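Long-range contact in glucose dehydrogenase (Haloferax mediterranei, PDB 2VWH), which catalyses the NAD(P)+-dependent oxidation of D-glucose to gluconolactone, preferring NADP+ and using a catalytic zinc ion: residues T86-P91 with D105-G110. Numbering follows the deposited sequence.
Sequences TVRRPP and DMAPDG. With BGC (beta-D-glucopyranose), chain C.
Arg88 reaches from strand 88-89 to the backbone of Asp105 and Ala107, and it gives the largest single share of the contact, 72 of the 170 Å² buried. Its CB is directed at the 105-110 segment, and CG stands anti to the carbonyl carbon (chi1 -79°). From CG to NE the chain is extended, which carries the guanidinium to the carbonyls of that segment. At the tip, NH1 gives a weak hydrogen bond to Ala107 O, 3.3 Å long and bent to 130° at the hydrogen. Asp105 O lies 3.4 Å from NH1, but the N-H does not point at it well enough to count as a hydrogen bond. NH2 donates to a water 3.0 Å away, which sits in the guanidinium plane, at its edge, and that water in turn donates to Ala107 O at 2.6 Å. Ala107 O thus accepts a weak bond from NH1 and a second bond from the water that NH2 holds. NE forms a salt bridge with Glu114 OE2, NH1 has its stronger partner in Pro104 O, just before the segment, and Tyr112 adds a cation-pi contact.

Both segments belong to the GroES-like catalytic domain of the zinc-containing alcohol dehydrogenases, here beside the glucose site: Val87 CB comes within 3.9 Å of O3 of the bound beta-D-glucopyranose. Glu114 OE2, the atom paired with Arg88 NE, also hydrogen-bonds this sugar, as does Asn303, which Arg88 touches; this is consistent with Arg88 acting in the second shell to position Glu114. Asp105 turns its CB from the strand, and its OD2 pairs with Lys157 on helix 149-165; beside it, Met106 O accepts a hydrogen bond from Asn266 ND2 of the second subunit. At the far end, Pro91 CG rests 4.2 Å from Gly110 O, a loose van der Waals contact.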
ATOM      1  N   THR A  86       6.304 -25.783  -6.251  1.00 22.63           N
ATOM      2  CA  THR A  86       5.453 -24.686  -5.792  1.00 23.75           C
ATOM      3  C   THR A  86       4.298 -25.273  -4.965  1.00 26.79           C
ATOM      4  O   THR A  86       4.079 -26.488  -4.932  1.00 22.65           O
ATOM      5  CB  THR A  86       4.911 -23.797  -6.958  1.00 23.98           C
ATOM      6  OG1 THR A  86       3.985 -24.547  -7.769  1.00 24.86           O
ATOM      7  CG2 THR A  86       6.080 -23.259  -7.838  1.00 23.86           C
ATOM      8  N   VAL A  87       3.550 -24.408  -4.310  1.00 22.65           N
ATOM      9  CA  VAL A  87       2.570 -24.857  -3.328  1.00 23.21           C
ATOM     10  C   VAL A  87       1.120 -24.882  -3.853  1.00 26.75           C
ATOM     11  O   VAL A  87       0.347 -25.801  -3.516  1.00 23.44           O
ATOM     12  CB  VAL A  87       2.704 -24.014  -2.052  1.00 24.76           C
ATOM     13  CG1 VAL A  87       1.630 -24.392  -1.025  1.00 25.35           C
ATOM     14  CG2 VAL A  87       4.132 -24.192  -1.481  1.00 23.58           C
ATOM     15  N   ARG A  88       0.771 -23.924  -4.709  1.00 21.88           N
ATOM     16  CA  ARG A  88      -0.615 -23.786  -5.168  1.00 20.82           C
ATOM     17  C   ARG A  88      -0.959 -24.618  -6.401  1.00 22.37           C
ATOM     18  O   ARG A  88      -0.159 -24.745  -7.334  1.00 24.43           O
ATOM     19  CB  ARG A  88      -0.982 -22.315  -5.406  1.00 18.34           C
ATOM     20  CG  ARG A  88      -1.275 -21.617  -4.113  1.00 25.04           C
ATOM     21  CD  ARG A  88      -1.702 -20.186  -4.294  1.00 23.60           C
ATOM     22  NE  ARG A  88      -1.971 -19.591  -2.990  1.00 23.11           N
ATOM     23  CZ  ARG A  88      -2.572 -18.417  -2.807  1.00 32.42           C
ATOM     24  NH1 ARG A  88      -2.953 -17.690  -3.844  1.00 27.95           N
ATOM     25  NH2 ARG A  88      -2.796 -17.969  -1.578  1.00 25.61           N
ATOM     26  N   ARG A  89      -2.161 -25.187  -6.370  1.00 27.84           N
ATOM     27  CA  ARG A  89      -2.688 -25.998  -7.464  1.00 24.40           C
ATOM     28  C   ARG A  89      -4.142 -25.596  -7.716  1.00 21.62           C
ATOM     29  O   ARG A  89      -4.811 -25.084  -6.814  1.00 25.75           O
ATOM     30  CB  ARG A  89      -2.626 -27.489  -7.114  1.00 26.54           C
ATOM     31  CG  ARG A  89      -1.231 -28.038  -6.822  1.00 24.13           C
ATOM     32  CD  ARG A  89      -0.411 -28.186  -8.098  1.00 31.13           C
ATOM     33  NE  ARG A  89       0.920 -28.708  -7.799  1.00 27.90           N
ATOM     34  CZ  ARG A  89       1.944 -27.987  -7.342  1.00 24.58           C
ATOM     35  NH1 ARG A  89       1.822 -26.681  -7.151  1.00 28.39           N
ATOM     36  NH2 ARG A  89       3.104 -28.587  -7.085  1.00 27.56           N
ATOM     37  N   PRO A  90      -4.643 -25.823  -8.945  1.00 28.23           N
ATOM     38  CA  PRO A  90      -6.033 -25.484  -9.262  1.00 29.39           C
ATOM     39  C   PRO A  90      -7.018 -26.219  -8.349  1.00 32.56           C
ATOM     40  O   PRO A  90      -6.745 -27.352  -7.943  1.00 33.99           O
ATOM     41  CB  PRO A  90      -6.208 -25.968 -10.709  1.00 40.02           C
ATOM     42  CG  PRO A  90      -4.861 -26.158 -11.247  1.00 36.24           C
ATOM     43  CD  PRO A  90      -3.936 -26.414 -10.093  1.00 32.62           C
ATOM     44  N   PRO A  91      -8.159 -25.592  -8.027  1.00 30.95           N
ATOM     45  CA  PRO A  91      -9.123 -26.275  -7.169  1.00 34.89           C
ATOM     46  C   PRO A  91      -9.890 -27.349  -7.942  1.00 42.33           C
ATOM     47  O   PRO A  91      -9.617 -27.563  -9.134  1.00 32.89           O
ATOM     48  CB  PRO A  91     -10.041 -25.139  -6.707  1.00 38.78           C
ATOM     49  CG  PRO A  91     -10.013 -24.170  -7.819  1.00 34.96           C
ATOM     50  CD  PRO A  91      -8.644 -24.268  -8.451  1.00 32.15           C
ATOM     51  N   ASP A 105      -0.458 -17.217  -7.265  1.00 25.00           N
ATOM     52  CA  ASP A 105      -0.189 -16.557  -6.000  1.00 20.83           C
ATOM     53  C   ASP A 105      -1.109 -15.354  -5.747  1.00 26.04           C
ATOM     54  O   ASP A 105      -1.179 -14.864  -4.634  1.00 22.90           O
ATOM     55  CB  ASP A 105       1.272 -16.109  -5.944  1.00 25.57           C
ATOM     56  CG  ASP A 105       1.628 -15.143  -7.052  1.00 24.84           C
ATOM     57  OD1 ASP A 105       1.616 -15.557  -8.224  1.00 26.21           O
ATOM     58  OD2 ASP A 105       1.891 -13.966  -6.749  1.00 25.72           O
ATOM     59  N   MET A 106      -1.772 -14.859  -6.785  1.00 23.11           N
ATOM     60  CA  MET A 106      -2.750 -13.785  -6.637  1.00 22.94           C
ATOM     61  C   MET A 106      -4.203 -14.272  -6.566  1.00 27.65           C
ATOM     62  O   MET A 106      -5.129 -13.458  -6.458  1.00 26.64           O
ATOM     63  CB  MET A 106      -2.618 -12.793  -7.792  1.00 24.74           C
ATOM     64  CG  MET A 106      -1.201 -12.202  -7.965  1.00 25.30           C
ATOM     65  SD  MET A 106      -0.562 -11.361  -6.501  1.00 25.49           S
ATOM     66  CE  MET A 106      -1.635  -9.896  -6.474  1.00 27.47           C
ATOM     67  N   ALA A 107      -4.413 -15.582  -6.614  1.00 28.46           N
ATOM     68  CA  ALA A 107      -5.776 -16.118  -6.606  1.00 32.55           C
ATOM     69  C   ALA A 107      -6.433 -15.928  -5.238  1.00 25.59           C
ATOM     70  O   ALA A 107      -5.796 -16.090  -4.192  1.00 27.41           O
ATOM     71  CB  ALA A 107      -5.804 -17.595  -7.024  1.00 26.17           C
ATOM     72  N   PRO A 108      -7.720 -15.554  -5.237  1.00 28.20           N
ATOM     73  CA  PRO A 108      -8.415 -15.421  -3.969  1.00 28.83           C
ATOM     74  C   PRO A 108      -8.907 -16.723  -3.348  1.00 31.67           C
ATOM     75  O   PRO A 108      -8.877 -17.801  -3.968  1.00 29.69           O
ATOM     76  CB  PRO A 108      -9.612 -14.532  -4.323  1.00 32.17           C
ATOM     77  CG  PRO A 108      -9.874 -14.772  -5.736  1.00 33.11           C
ATOM     78  CD  PRO A 108      -8.579 -15.191  -6.382  1.00 36.22           C
ATOM     79  N   ASP A 109      -9.376 -16.577  -2.121  1.00 33.39           N
ATOM     80  CA  ASP A 109      -9.973 -17.648  -1.346  1.00 36.76           C
ATOM     81  C   ASP A 109     -10.959 -18.455  -2.196  1.00 38.40           C
ATOM     82  O   ASP A 109     -11.811 -17.887  -2.890  1.00 31.71           O
ATOM     83  CB  ASP A 109     -10.676 -17.037  -0.127  1.00 48.30           C
ATOM     84  CG  ASP A 109     -11.197 -18.078   0.823  1.00 66.92           C
ATOM     85  OD1 ASP A 109     -10.377 -18.854   1.355  1.00 76.10           O
ATOM     86  OD2 ASP A 109     -12.427 -18.119   1.035  1.00 85.17           O
ATOM     87  N   GLY A 110     -10.797 -19.776  -2.183  1.00 35.46           N
ATOM     88  CA  GLY A 110     -11.688 -20.672  -2.907  1.00 35.31           C
ATOM     89  C   GLY A 110     -11.292 -20.925  -4.342  1.00 33.86           C
ATOM     90  O   GLY A 110     -11.916 -21.731  -5.015  1.00 39.76           O
TER
HETATM   91  C2  BGC C 600       3.207 -20.965   2.718  1.00 25.49           C
HETATM   92  C3  BGC C 600       2.628 -20.180   1.549  1.00 29.98           C
HETATM   93  C4  BGC C 600       1.141 -20.001   1.804  1.00 25.18           C
HETATM   94  C5  BGC C 600       0.901 -19.334   3.182  1.00 20.82           C
HETATM   95  C6  BGC C 600      -0.600 -19.160   3.433  1.00 28.97           C
HETATM   96  C1  BGC C 600       2.894 -20.272   4.029  1.00 27.92           C
HETATM   97  O1  BGC C 600       3.605 -20.947   5.031  1.00 29.84           O
HETATM   98  O2  BGC C 600       4.600 -20.854   2.634  1.00 21.16           O
HETATM   99  O3  BGC C 600       2.857 -20.879   0.340  1.00 29.10           O
HETATM  100  O4  BGC C 600       0.561 -19.302   0.730  1.00 27.35           O
HETATM  101  O5  BGC C 600       1.511 -20.114   4.233  1.00 30.39           O
HETATM  102  O6  BGC C 600      -1.160 -20.437   3.595  1.00 26.72           O
HETATM  103  O   HOH W   1      -4.368 -15.489  -2.072  1.00 33.10           O